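Local coordinates for protein D-galactonate dehydratase family member RspA (Pantoea ananatis, PDB 3T6C) that catalyses, with low activity in vitro, the magnesium-dependent dehydration of D-gluconate to 2-dehydro-3-deoxy-D-gluconate, at residues 37-42 against 416-421; 90-95 against 327-332; 214-219 against 429-434; 224-229 against 261-266. All coordinates share one frame; numbering follows the deposited sequence.

The four contacts sample the two-domain architecture of the enolase superfamily, an N-terminal capping domain and a C-terminal alpha/beta barrel. Contacts 1 and 2 both start in the capping domain: 37-42 meets the late segment 416-421, and helix 91-100 meets barrel helix 328-340; their centres are 28 Å apart. Contacts 3 and 4 follow one another along 214-229, where strand 215-216 runs into helix 219-237, and their nearest atoms are about 5 Å apart. Contact 2 is on the opposite side of the chain's centre from both. In sequence, contact 4 falls within the span of every other contact, whereas contact 3 interleaves with contacts 1 and 2. Of the C-terminal segments, 416-421 meets the capping domain and 429-434 meets 214-219.

Contact 1 of 4, residues 37-42 against 416-421; sequences TAPGGI and AKFPCE
F418 meets the 37-42 loop with both its backbone and its ring. Its carbonyl O accepts the A38 N-H at 2.8 Å between A38 N and F418 O, with a moderately bent N-H...O angle of 144°; the T37 CA lies 3.4 Å from the same F418 O, as a CA-H...O contact, while T37 OG1 bonds to A415 O, just ahead of 416-421. With CG beside the backbone N and anti to the carbonyl carbon (chi1 -61°), the F418 ring lies against P39. There P39 CA sits over one face, 3.9 Å from the F418 ring centroid and 25° off the normal, a CH-pi contact offset toward the rim, while P39 CB approaches F418 CD2 at 4.0 Å. Helix 381-386 supplies further packing to both residues through V386. Segment 37-42 links the first two strands of the antiparallel capping-domain sheet, 29-37 and 44-51, and a type I turn from A38 to G41 shapes it, closed by G41 N to A38 O at 3.1 Å; the C-terminal region thus reaches back to the capping domain characteristic of the enolase superfamily. At P419 the approach is through the backbone, its O lying 4.1 Å from A38 CB. C420 then brings SG to 3.4 Å from T37 N and to 4.3 Å from A38 CB, and its side chain also touches D43.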
loop_
_atom_site.group_PDB
_atom_site.type_symbol
_atom_site.label_atom_id
_atom_site.label_comp_id
_atom_site.label_asym_id
_atom_site.label_seq_id
_atom_site.Cartn_x
_atom_site.Cartn_y
_atom_site.Cartn_z
ATOM N N THR A 37 42.528 14.701 -22.676
ATOM C CA THR A 37 42.605 15.391 -23.975
ATOM C C THR A 37 41.301 16.130 -24.301
ATOM O O THR A 37 40.256 15.736 -23.825
ATOM C CB THR A 37 42.987 14.371 -25.124
ATOM O OG1 THR A 37 43.193 15.066 -26.352
ATOM C CG2 THR A 37 41.911 13.299 -25.370
ATOM N N ALA A 38 41.378 17.196 -25.106
ATOM C CA ALA A 38 40.191 17.988 -25.390
ATOM C C ALA A 38 40.027 18.393 -26.871
ATOM O O ALA A 38 39.911 19.571 -27.150
ATOM C CB ALA A 38 40.201 19.256 -24.494
ATOM N N PRO A 39 39.965 17.420 -27.789
ATOM C CA PRO A 39 40.020 17.791 -29.225
ATOM C C PRO A 39 38.756 18.483 -29.692
ATOM O O PRO A 39 38.803 19.226 -30.674
ATOM C CB PRO A 39 40.216 16.438 -29.948
ATOM C CG PRO A 39 40.759 15.459 -28.824
ATOM C CD PRO A 39 40.033 15.958 -27.563
ATOM N N GLY A 40 37.641 18.219 -29.021
ATOM C CA GLY A 40 36.376 18.877 -29.329
ATOM C C GLY A 40 36.083 20.134 -28.509
ATOM O O GLY A 40 35.001 20.708 -28.607
ATOM N N GLY A 41 37.060 20.605 -27.752
ATOM C CA GLY A 41 36.915 21.800 -26.941
ATOM C C GLY A 41 36.315 21.508 -25.574
ATOM O O GLY A 41 35.965 22.446 -24.842
ATOM N N ILE A 42 36.234 20.218 -25.228
ATOM C CA ILE A 42 35.643 19.761 -23.973
ATOM C C ILE A 42 36.577 18.736 -23.367
ATOM O O ILE A 42 37.032 17.806 -24.060
ATOM C CB ILE A 42 34.245 19.139 -24.193
ATOM C CG1 ILE A 42 33.288 20.218 -24.696
ATOM C CG2 ILE A 42 33.666 18.570 -22.861
ATOM C CD1 ILE A 42 32.017 19.663 -25.197
ATOM N N ALA A 416 47.849 14.548 -27.373
ATOM C CA ALA A 416 48.699 15.463 -26.602
ATOM C C ALA A 416 48.696 16.894 -27.114
ATOM O O ALA A 416 49.102 17.820 -26.389
ATOM C CB ALA A 416 50.132 14.913 -26.536
ATOM N N LYS A 417 48.293 17.089 -28.364
ATOM C CA LYS A 417 48.214 18.424 -28.940
ATOM C C LYS A 417 46.976 19.177 -28.473
ATOM O O LYS A 417 46.833 20.364 -28.767
ATOM C CB LYS A 417 48.211 18.346 -30.457
ATOM C CG LYS A 417 49.547 17.837 -31.014
ATOM C CD LYS A 417 50.660 18.898 -30.847
ATOM C CE LYS A 417 50.562 19.952 -31.974
ATOM N NZ LYS A 417 51.639 20.991 -31.951
ATOM N N PHE A 418 46.094 18.489 -27.737
ATOM C CA PHE A 418 44.871 19.133 -27.206
ATOM C C PHE A 418 44.805 18.991 -25.706
ATOM O O PHE A 418 43.962 18.232 -25.171
ATOM C CB PHE A 418 43.624 18.534 -27.826
ATOM C CG PHE A 418 43.561 18.705 -29.327
ATOM C CD1 PHE A 418 42.992 19.857 -29.867
ATOM C CD2 PHE A 418 44.043 17.722 -30.190
ATOM C CE1 PHE A 418 42.944 20.045 -31.273
ATOM C CE2 PHE A 418 43.980 17.897 -31.580
ATOM C CZ PHE A 418 43.444 19.067 -32.100
ATOM N N PRO A 419 45.677 19.718 -25.000
ATOM C CA PRO A 419 45.663 19.613 -23.549
ATOM C C PRO A 419 44.366 20.184 -22.973
ATOM O O PRO A 419 43.706 21.062 -23.550
ATOM C CB PRO A 419 46.869 20.451 -23.110
ATOM C CG PRO A 419 47.143 21.358 -24.251
ATOM C CD PRO A 419 46.681 20.688 -25.499
ATOM N N CYS A 420 43.988 19.648 -21.834
ATOM C CA CYS A 420 42.731 20.056 -21.200
ATOM C C CYS A 420 42.773 21.438 -20.584
ATOM O O CYS A 420 43.830 21.879 -20.107
ATOM C CB CYS A 420 42.344 19.041 -20.123
ATOM S SG CYS A 420 41.775 17.501 -20.869
ATOM N N GLU A 421 41.604 22.095 -20.553
ATOM C CA GLU A 421 41.464 23.418 -19.945
ATOM C C GLU A 421 41.425 23.326 -18.399
ATOM O O GLU A 421 42.063 24.131 -17.699
ATOM C CB GLU A 421 40.221 24.117 -20.528
ATOM C CG GLU A 421 39.719 25.378 -19.816
ATOM C CD GLU A 421 40.724 26.533 -19.832
ATOM O OE1 GLU A 421 41.685 26.506 -20.650
ATOM O OE2 GLU A 421 40.548 27.471 -19.009
#

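Contact 2 of 4, residues 90-95 against 327-332; sequences RIEDIW and GITPAK
T329, W95 and P330 form the centre of a junction between the capping domain and the barrel: helix 91-100 belongs to the former, and helix 328-340 is one of the helices around the latter. The axes of the short helical pieces 91-95 and 328-332 approach to 11.0 Å at their closest, with a signed crossing angle of -99°, nearly perpendicular, so side chains bridge the gap. T329 divides its two branches. CG2, anti to the backbone N, lies over one face of the W95 indole, 4.2 Å above its plane and offset toward the rim, and also comes within 3.6 Å of E92 OE1. OG1, held beside the backbone N (chi1 -69°), lies 3.5 Å from I91 CG2 and is hydrogen-bonded to D118 and W122 of helix 108-129, which also packs against I91 and W95. A water donates to T329 OG1 and to E92 OE1 at 3.0 Å each, giving the buried hydroxyl three polar partners. E92 OE2 is bonded to Q96 and salt-bridged to K333. W95 swings its indole across the start of helix 328-340, where its N-H bonds to G326 O. P330 packs obliquely beside that same nitrogen: its CG stands 3.7 Å from W95 CZ2, and its CD comes to 3.3 Å from W95 NE1.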
loop_
_atom_site.group_PDB
_atom_site.type_symbol
_atom_site.label_atom_id
_atom_site.label_comp_id
_atom_site.label_asym_id
_atom_site.label_seq_id
_atom_site.Cartn_x
_atom_site.Cartn_y
_atom_site.Cartn_z
ATOM N N ARG A 90 38.401 -11.612 -16.768
ATOM C CA ARG A 90 37.362 -11.734 -15.780
ATOM C C ARG A 90 36.858 -10.307 -15.579
ATOM O O ARG A 90 37.001 -9.672 -14.499
ATOM C CB ARG A 90 38.058 -12.202 -14.491
ATOM C CG ARG A 90 38.621 -13.644 -14.661
ATOM C CD ARG A 90 38.990 -14.294 -13.306
ATOM N NE ARG A 90 39.539 -15.652 -13.592
ATOM C CZ ARG A 90 39.376 -16.724 -12.798
ATOM N NH1 ARG A 90 38.720 -16.615 -11.644
ATOM N NH2 ARG A 90 39.928 -17.888 -13.151
ATOM N N ILE A 91 35.919 -9.964 -16.438
ATOM C CA ILE A 91 35.404 -8.563 -16.493
ATOM C C ILE A 91 34.513 -8.360 -15.277
ATOM O O ILE A 91 34.658 -7.376 -14.567
ATOM C CB ILE A 91 34.627 -8.256 -17.794
ATOM C CG1 ILE A 91 35.553 -8.440 -19.018
ATOM C CG2 ILE A 91 34.030 -6.831 -17.703
ATOM C CD1 ILE A 91 34.883 -8.065 -20.368
ATOM N N GLU A 92 33.595 -9.294 -15.021
ATOM C CA GLU A 92 32.677 -9.110 -13.906
ATOM C C GLU A 92 33.391 -9.162 -12.559
ATOM O O GLU A 92 33.062 -8.390 -11.667
ATOM C CB GLU A 92 31.636 -10.229 -13.955
ATOM C CG GLU A 92 30.535 -10.057 -12.923
ATOM C CD GLU A 92 29.529 -8.979 -13.277
ATOM O OE1 GLU A 92 29.087 -8.905 -14.442
ATOM O OE2 GLU A 92 29.156 -8.238 -12.355
ATOM N N ASP A 93 34.362 -10.072 -12.413
ATOM C CA ASP A 93 35.062 -10.219 -11.131
ATOM C C ASP A 93 35.871 -8.944 -10.911
ATOM O O ASP A 93 35.939 -8.459 -9.778
ATOM C CB ASP A 93 36.008 -11.433 -11.171
ATOM C CG ASP A 93 36.715 -11.643 -9.848
ATOM O OD1 ASP A 93 36.065 -12.093 -8.885
ATOM O OD2 ASP A 93 37.946 -11.404 -9.760
ATOM N N ILE A 94 36.489 -8.391 -11.965
ATOM C CA ILE A 94 37.198 -7.131 -11.824
ATOM C C ILE A 94 36.233 -5.971 -11.508
ATOM O O ILE A 94 36.522 -5.143 -10.644
ATOM C CB ILE A 94 38.049 -6.832 -13.077
ATOM C CG1 ILE A 94 39.224 -7.836 -13.152
ATOM C CG2 ILE A 94 38.535 -5.342 -13.082
ATOM C CD1 ILE A 94 39.955 -7.726 -14.498
ATOM N N TRP A 95 35.079 -5.904 -12.188
ATOM C CA TRP A 95 34.141 -4.832 -11.898
ATOM C C TRP A 95 33.696 -4.911 -10.430
ATOM O O TRP A 95 33.712 -3.912 -9.723
ATOM C CB TRP A 95 32.890 -4.943 -12.817
ATOM C CG TRP A 95 32.093 -3.638 -12.804
ATOM C CD1 TRP A 95 32.264 -2.543 -13.642
ATOM C CD2 TRP A 95 31.085 -3.278 -11.864
ATOM N NE1 TRP A 95 31.386 -1.538 -13.272
ATOM C CE2 TRP A 95 30.646 -1.977 -12.190
ATOM C CE3 TRP A 95 30.515 -3.946 -10.760
ATOM C CZ2 TRP A 95 29.653 -1.328 -11.462
ATOM C CZ3 TRP A 95 29.516 -3.307 -10.041
ATOM C CH2 TRP A 95 29.104 -2.007 -10.396
ATOM N N GLY A 327 30.274 2.058 -16.382
ATOM C CA GLY A 327 30.691 1.366 -17.601
ATOM C C GLY A 327 29.690 0.442 -18.273
ATOM O O GLY A 327 28.489 0.502 -18.028
ATOM N N ILE A 328 30.193 -0.359 -19.234
ATOM C CA ILE A 328 29.320 -1.235 -20.026
ATOM C C ILE A 328 28.686 -2.335 -19.181
ATOM O O ILE A 328 27.513 -2.658 -19.351
ATOM C CB ILE A 328 30.119 -1.865 -21.164
ATOM C CG1 ILE A 328 30.363 -0.775 -22.208
ATOM C CG2 ILE A 328 29.342 -3.062 -21.789
ATOM C CD1 ILE A 328 31.385 -1.128 -23.295
ATOM N N THR A 329 29.450 -2.910 -18.246
ATOM C CA THR A 329 28.911 -3.990 -17.384
ATOM C C THR A 329 27.615 -3.557 -16.669
ATOM O O THR A 329 26.561 -4.189 -16.835
ATOM C CB THR A 329 29.981 -4.479 -16.405
ATOM O OG1 THR A 329 31.002 -5.174 -17.159
ATOM C CG2 THR A 329 29.398 -5.487 -15.361
ATOM N N PRO A 330 27.664 -2.460 -15.921
ATOM C CA PRO A 330 26.411 -2.038 -15.269
ATOM C C PRO A 330 25.395 -1.450 -16.243
ATOM O O PRO A 330 24.194 -1.595 -15.994
ATOM C CB PRO A 330 26.880 -1.007 -14.255
ATOM C CG PRO A 330 28.219 -0.477 -14.817
ATOM C CD PRO A 330 28.841 -1.717 -15.418
ATOM N N ALA A 331 25.835 -0.818 -17.324
ATOM C CA ALA A 331 24.857 -0.286 -18.265
ATOM C C ALA A 331 24.022 -1.408 -18.865
ATOM O O ALA A 331 22.812 -1.241 -19.098
ATOM C CB ALA A 331 25.555 0.489 -19.385
ATOM N N LYS A 332 24.656 -2.526 -19.210
ATOM C CA LYS A 332 23.902 -3.634 -19.783
ATOM C C LYS A 332 22.882 -4.129 -18.784
ATOM O O LYS A 332 21.725 -4.468 -19.159
ATOM C CB LYS A 332 24.874 -4.767 -20.219
ATOM C CG LYS A 332 24.205 -5.970 -20.837
ATOM C CD LYS A 332 23.515 -5.624 -22.135
ATOM C CE LYS A 332 23.144 -6.892 -22.891
ATOM N NZ LYS A 332 22.361 -6.605 -24.099
HETATM O O HOH W 1 30.593 -8.133 -16.898
#

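Contact 3 of 4, residues 214-219 against 429-434; sequences GIYFDP and MARTPD. With EDO (1,2-ethanediol), chain G.
Three backbone hydrogen bonds zip 214-219 to 429-434. I215 N donates to M429 O at 2.8 Å, almost straight with an N-H...O angle of 173°; R431 N returns a bond to I215 O at 3.0 Å; and F217 N reaches R431 O, also at 3.0 Å. I215 thus bonds to the two residues flanking A430, and R431 to the two flanking Y216, the alternating pattern that defines parallel bridges. They pair strand 215-216 with 430-431, the middle strand of a small mixed sheet completed by 437-438. The F217 side chain is about 8 Å from that of Y181, a probable proton donor or acceptor, and its ring makes a cation-pi contact with R250. On one face of the sheet, Y216 and R431 cross obliquely. R431 CB sits over the tyrosine ring, 3.9 Å from its centroid and 15° off the normal, and R431 CD lies 3.5 Å from Y216 OH; the hydroxyl itself is bonded to A212 O. Ring and guanidinium planes are 28° apart. Beyond the ring, the guanidinium bonds to P213 O and G435 O and forms a salt bridge with D93 of another subunit. I215 and A430 point to the other face, where F217 CE1 meets A430 CB at 4.0 Å. Farther on, P433 CD approaches F217 O, and T432 CG2 touches both P219 CG and F217 CZ. A 1,2-ethanediol, probably from crystallisation, accepts the D218 N-H at its O2, 3.0 Å from D218 N.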
loop_
_atom_site.group_PDB
_atom_site.type_symbol
_atom_site.label_atom_id
_atom_site.label_comp_id
_atom_site.label_asym_id
_atom_site.label_seq_id
_atom_site.Cartn_x
_atom_site.Cartn_y
_atom_site.Cartn_z
ATOM N N GLY A 214 26.467 34.980 -10.115
ATOM C CA GLY A 214 25.923 33.732 -10.597
ATOM C C GLY A 214 25.298 33.889 -11.961
ATOM O O GLY A 214 25.271 35.029 -12.478
ATOM N N ILE A 215 24.785 32.788 -12.525
ATOM C CA ILE A 215 24.089 32.873 -13.795
ATOM C C ILE A 215 22.607 32.814 -13.427
ATOM O O ILE A 215 22.088 31.768 -13.023
ATOM C CB ILE A 215 24.429 31.667 -14.723
ATOM C CG1 ILE A 215 25.958 31.487 -14.835
ATOM C CG2 ILE A 215 23.741 31.851 -16.042
ATOM C CD1 ILE A 215 26.712 32.737 -15.266
ATOM N N TYR A 216 21.939 33.966 -13.516
ATOM C CA TYR A 216 20.546 34.102 -13.086
ATOM C C TYR A 216 19.563 33.596 -14.120
ATOM O O TYR A 216 19.750 33.741 -15.365
ATOM C CB TYR A 216 20.277 35.568 -12.692
ATOM C CG TYR A 216 20.841 35.860 -11.335
ATOM C CD1 TYR A 216 22.216 35.961 -11.132
ATOM C CD2 TYR A 216 19.998 35.963 -10.247
ATOM C CE1 TYR A 216 22.722 36.193 -9.849
ATOM C CE2 TYR A 216 20.480 36.167 -8.968
ATOM C CZ TYR A 216 21.836 36.289 -8.784
ATOM O OH TYR A 216 22.313 36.482 -7.518
ATOM N N PHE A 217 18.509 32.960 -13.606
ATOM C CA PHE A 217 17.421 32.475 -14.474
ATOM C C PHE A 217 16.143 32.578 -13.702
ATOM O O PHE A 217 16.197 32.768 -12.485
ATOM C CB PHE A 217 17.683 31.047 -14.935
ATOM C CG PHE A 217 17.440 30.015 -13.854
ATOM C CD1 PHE A 217 18.320 29.894 -12.776
ATOM C CD2 PHE A 217 16.337 29.179 -13.938
ATOM C CE1 PHE A 217 18.091 28.928 -11.754
ATOM C CE2 PHE A 217 16.100 28.202 -12.957
ATOM C CZ PHE A 217 16.974 28.063 -11.860
ATOM N N ASP A 218 14.987 32.516 -14.386
ATOM C CA ASP A 218 13.709 32.659 -13.718
ATOM C C ASP A 218 12.930 31.374 -13.994
ATOM O O ASP A 218 12.387 31.211 -15.104
ATOM C CB ASP A 218 12.978 33.905 -14.227
ATOM C CG ASP A 218 11.669 34.159 -13.470
ATOM O OD1 ASP A 218 10.962 33.213 -13.128
ATOM O OD2 ASP A 218 11.376 35.290 -13.098
ATOM N N PRO A 219 12.802 30.515 -12.978
ATOM C CA PRO A 219 12.077 29.259 -13.190
ATOM C C PRO A 219 10.624 29.449 -13.603
ATOM O O PRO A 219 10.155 28.587 -14.339
ATOM C CB PRO A 219 12.122 28.549 -11.833
ATOM C CG PRO A 219 12.879 29.413 -10.889
ATOM C CD PRO A 219 13.315 30.680 -11.595
ATOM N N MET A 429 26.839 27.621 -11.270
ATOM C CA MET A 429 26.298 28.513 -10.234
ATOM C C MET A 429 25.059 29.134 -10.898
ATOM O O MET A 429 25.098 30.251 -11.460
ATOM C CB MET A 429 27.356 29.609 -9.966
ATOM C CG MET A 429 26.949 30.642 -8.919
ATOM S SD MET A 429 26.893 29.901 -7.256
ATOM C CE MET A 429 28.643 29.634 -6.938
ATOM N N ALA A 430 23.922 28.495 -10.666
ATOM C CA ALA A 430 22.656 28.954 -11.250
ATOM C C ALA A 430 21.827 29.505 -10.125
ATOM O O ALA A 430 21.621 28.819 -9.125
ATOM C CB ALA A 430 21.933 27.756 -11.918
ATOM N N ARG A 431 21.410 30.771 -10.235
ATOM C CA ARG A 431 20.658 31.373 -9.141
ATOM C C ARG A 431 19.317 31.880 -9.639
ATOM O O ARG A 431 19.208 32.368 -10.769
ATOM C CB ARG A 431 21.479 32.509 -8.499
ATOM C CG ARG A 431 22.725 32.006 -7.765
ATOM C CD ARG A 431 23.439 33.165 -7.109
ATOM N NE ARG A 431 24.670 32.764 -6.445
ATOM C CZ ARG A 431 24.778 32.345 -5.181
ATOM N NH1 ARG A 431 23.704 32.150 -4.403
ATOM N NH2 ARG A 431 25.993 32.061 -4.700
ATOM N N THR A 432 18.286 31.707 -8.816
ATOM C CA THR A 432 16.953 32.281 -9.121
ATOM C C THR A 432 17.001 33.789 -8.848
ATOM O O THR A 432 17.981 34.317 -8.352
ATOM C CB THR A 432 15.832 31.576 -8.308
ATOM O OG1 THR A 432 16.042 31.868 -6.918
ATOM C CG2 THR A 432 15.892 30.056 -8.528
ATOM N N PRO A 433 15.935 34.518 -9.211
ATOM C CA PRO A 433 15.996 35.983 -9.126
ATOM C C PRO A 433 16.334 36.510 -7.747
ATOM O O PRO A 433 16.960 37.548 -7.657
ATOM C CB PRO A 433 14.582 36.391 -9.562
ATOM C CG PRO A 433 14.316 35.378 -10.666
ATOM C CD PRO A 433 14.761 34.082 -9.998
ATOM N N ASP A 434 15.917 35.815 -6.691
ATOM C CA ASP A 434 16.256 36.312 -5.371
ATOM C C ASP A 434 17.672 35.975 -4.901
ATOM O O ASP A 434 18.068 36.388 -3.807
ATOM C CB ASP A 434 15.223 35.879 -4.312
ATOM C CG ASP A 434 15.393 34.417 -3.862
ATOM O OD1 ASP A 434 15.999 33.619 -4.607
ATOM O OD2 ASP A 434 14.833 34.079 -2.791
HETATM C C1 EDO G . 16.950 33.943 -18.318
HETATM O O1 EDO G . 17.098 34.973 -19.301
HETATM C C2 EDO G . 15.475 33.877 -17.901
HETATM O O2 EDO G . 15.178 32.572 -17.349
#

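Contact 4 of 4, residues 224-229 against 261-266; sequences KSIPRL and KALEPY
Two consecutive barrel helices, 219-237 and 253-262, are brought together where P227 packs on A262, L263 and Y266. P227 CG meets A262 CB at 3.7 Å, and L263 CD2 lies 4.0 Å from P227 CA. The same methyl also touches I226 CG2, at 4.0 Å, so L263 spans two adjacent residues of the facing helix; with CG beside the backbone N (chi1 -73°) and chi2 at 172°, CD2 is the branch that meets them. Between these helices in the chain runs strand 242-246, whose D246 binds magnesium, in the alternating order of the enolase-superfamily barrel; the I226 side chain is about 9 Å from that of D246. P227 also kinks its helix, since its nitrogen has no bond to the preceding turn. Farther along the second segment, Y266, in the 3-10 segment 264-266, brings CE2 to 3.6 Å from P227 O, obliquely to the ring. The tyrosine is further tied to helix 219-237 by its backbone O, bonded to R234, and by a weak bond from OH to D231. About one turn before P227 on the same helix, K224 is salt-bridged to E242 of another subunit.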
loop_
_atom_site.group_PDB
_atom_site.type_symbol
_atom_site.label_atom_id
_atom_site.label_comp_id
_atom_site.label_asym_id
_atom_site.label_seq_id
_atom_site.Cartn_x
_atom_site.Cartn_y
_atom_site.Cartn_z
ATOM N N LYS A 224 6.524 28.795 -17.887
ATOM C CA LYS A 224 5.383 29.305 -18.685
ATOM C C LYS A 224 5.740 29.401 -20.170
ATOM O O LYS A 224 4.860 29.259 -21.029
ATOM C CB LYS A 224 4.891 30.646 -18.113
ATOM C CG LYS A 224 4.337 30.540 -16.698
ATOM C CD LYS A 224 3.995 31.933 -16.149
ATOM C CE LYS A 224 3.333 31.885 -14.775
ATOM N NZ LYS A 224 4.321 31.892 -13.672
ATOM N N SER A 225 7.002 29.601 -20.503
ATOM C CA SER A 225 7.376 29.798 -21.888
ATOM C C SER A 225 7.238 28.509 -22.678
ATOM O O SER A 225 7.084 28.541 -23.918
ATOM C CB SER A 225 8.817 30.337 -21.999
ATOM O OG SER A 225 9.819 29.315 -21.860
ATOM N N ILE A 226 7.335 27.382 -21.977
ATOM C CA ILE A 226 7.541 26.116 -22.687
ATOM C C ILE A 226 6.301 25.593 -23.480
ATOM O O ILE A 226 6.428 25.218 -24.653
ATOM C CB ILE A 226 8.199 25.058 -21.759
ATOM C CG1 ILE A 226 9.652 25.428 -21.427
ATOM C CG2 ILE A 226 8.282 23.658 -22.453
ATOM C CD1 ILE A 226 10.555 25.852 -22.650
ATOM N N PRO A 227 5.116 25.533 -22.851
ATOM C CA PRO A 227 3.972 25.084 -23.660
ATOM C C PRO A 227 3.734 26.022 -24.862
ATOM O O PRO A 227 3.333 25.522 -25.917
ATOM C CB PRO A 227 2.795 25.121 -22.661
ATOM C CG PRO A 227 3.495 24.834 -21.318
ATOM C CD PRO A 227 4.787 25.643 -21.420
ATOM N N ARG A 228 3.953 27.329 -24.739
ATOM C CA ARG A 228 3.820 28.236 -25.875
ATOM C C ARG A 228 4.811 27.887 -26.989
ATOM O O ARG A 228 4.441 27.894 -28.197
ATOM C CB ARG A 228 4.024 29.702 -25.421
ATOM C CG ARG A 228 3.034 30.161 -24.335
ATOM C CD ARG A 228 3.128 31.674 -23.928
ATOM N NE ARG A 228 4.455 32.248 -24.159
ATOM C CZ ARG A 228 5.246 32.775 -23.219
ATOM N NH1 ARG A 228 4.854 32.837 -21.944
ATOM N NH2 ARG A 228 6.447 33.246 -23.564
ATOM N N LEU A 229 6.055 27.586 -26.609
ATOM C CA LEU A 229 7.058 27.174 -27.604
ATOM C C LEU A 229 6.573 25.966 -28.390
ATOM O O LEU A 229 6.639 25.937 -29.623
ATOM C CB LEU A 229 8.417 26.878 -26.923
ATOM C CG LEU A 229 9.485 26.284 -27.851
ATOM C CD1 LEU A 229 9.973 27.258 -28.973
ATOM C CD2 LEU A 229 10.621 25.835 -26.964
ATOM N N LYS A 261 1.786 18.033 -17.805
ATOM C CA LYS A 261 0.382 18.009 -18.239
ATOM C C LYS A 261 0.114 18.991 -19.368
ATOM O O LYS A 261 -0.647 18.696 -20.321
ATOM C CB LYS A 261 -0.510 18.323 -17.025
ATOM C CG LYS A 261 -0.431 17.202 -15.987
ATOM C CD LYS A 261 -1.034 17.603 -14.642
ATOM C CE LYS A 261 -2.540 17.734 -14.697
ATOM N NZ LYS A 261 -3.124 18.170 -13.359
ATOM N N ALA A 262 0.670 20.200 -19.241
ATOM C CA ALA A 262 0.475 21.254 -20.254
ATOM C C ALA A 262 1.063 20.920 -21.581
ATOM O O ALA A 262 0.625 21.456 -22.604
ATOM C CB ALA A 262 1.061 22.581 -19.747
ATOM N N LEU A 263 2.038 20.020 -21.578
ATOM C CA LEU A 263 2.663 19.598 -22.852
ATOM C C LEU A 263 1.941 18.449 -23.550
ATOM O O LEU A 263 2.285 18.118 -24.672
ATOM C CB LEU A 263 4.116 19.195 -22.549
ATOM C CG LEU A 263 5.023 20.405 -22.260
ATOM C CD1 LEU A 263 6.389 19.955 -21.766
ATOM C CD2 LEU A 263 5.215 21.262 -23.532
ATOM N N GLU A 264 1.002 17.816 -22.878
ATOM C CA GLU A 264 0.312 16.646 -23.447
ATOM C C GLU A 264 -0.264 16.897 -24.858
ATOM O O GLU A 264 -0.091 16.049 -25.708
ATOM C CB GLU A 264 -0.796 16.189 -22.468
ATOM C CG GLU A 264 -0.198 15.396 -21.339
ATOM C CD GLU A 264 -1.170 14.993 -20.262
ATOM O OE1 GLU A 264 -2.416 15.021 -20.491
ATOM O OE2 GLU A 264 -0.697 14.609 -19.170
ATOM N N PRO A 265 -0.884 18.072 -25.129
ATOM C CA PRO A 265 -1.448 18.240 -26.488
ATOM C C PRO A 265 -0.367 18.249 -27.582
ATOM O O PRO A 265 -0.740 18.152 -28.754
ATOM C CB PRO A 265 -2.058 19.645 -26.455
ATOM C CG PRO A 265 -2.234 19.979 -24.986
ATOM C CD PRO A 265 -1.207 19.190 -24.228
ATOM N N TYR A 266 0.892 18.464 -27.232
ATOM C CA TYR A 266 1.956 18.584 -28.237
ATOM C C TYR A 266 2.710 17.269 -28.425
ATOM O O TYR A 266 3.525 17.164 -29.323
ATOM C CB TYR A 266 2.916 19.745 -27.861
ATOM C CG TYR A 266 2.078 20.961 -27.523
ATOM C CD1 TYR A 266 1.213 21.524 -28.485
ATOM C CD2 TYR A 266 2.082 21.475 -26.249
ATOM C CE1 TYR A 266 0.399 22.630 -28.147
ATOM C CE2 TYR A 266 1.280 22.576 -25.926
ATOM C CZ TYR A 266 0.436 23.116 -26.870
ATOM O OH TYR A 266 -0.335 24.194 -26.502
#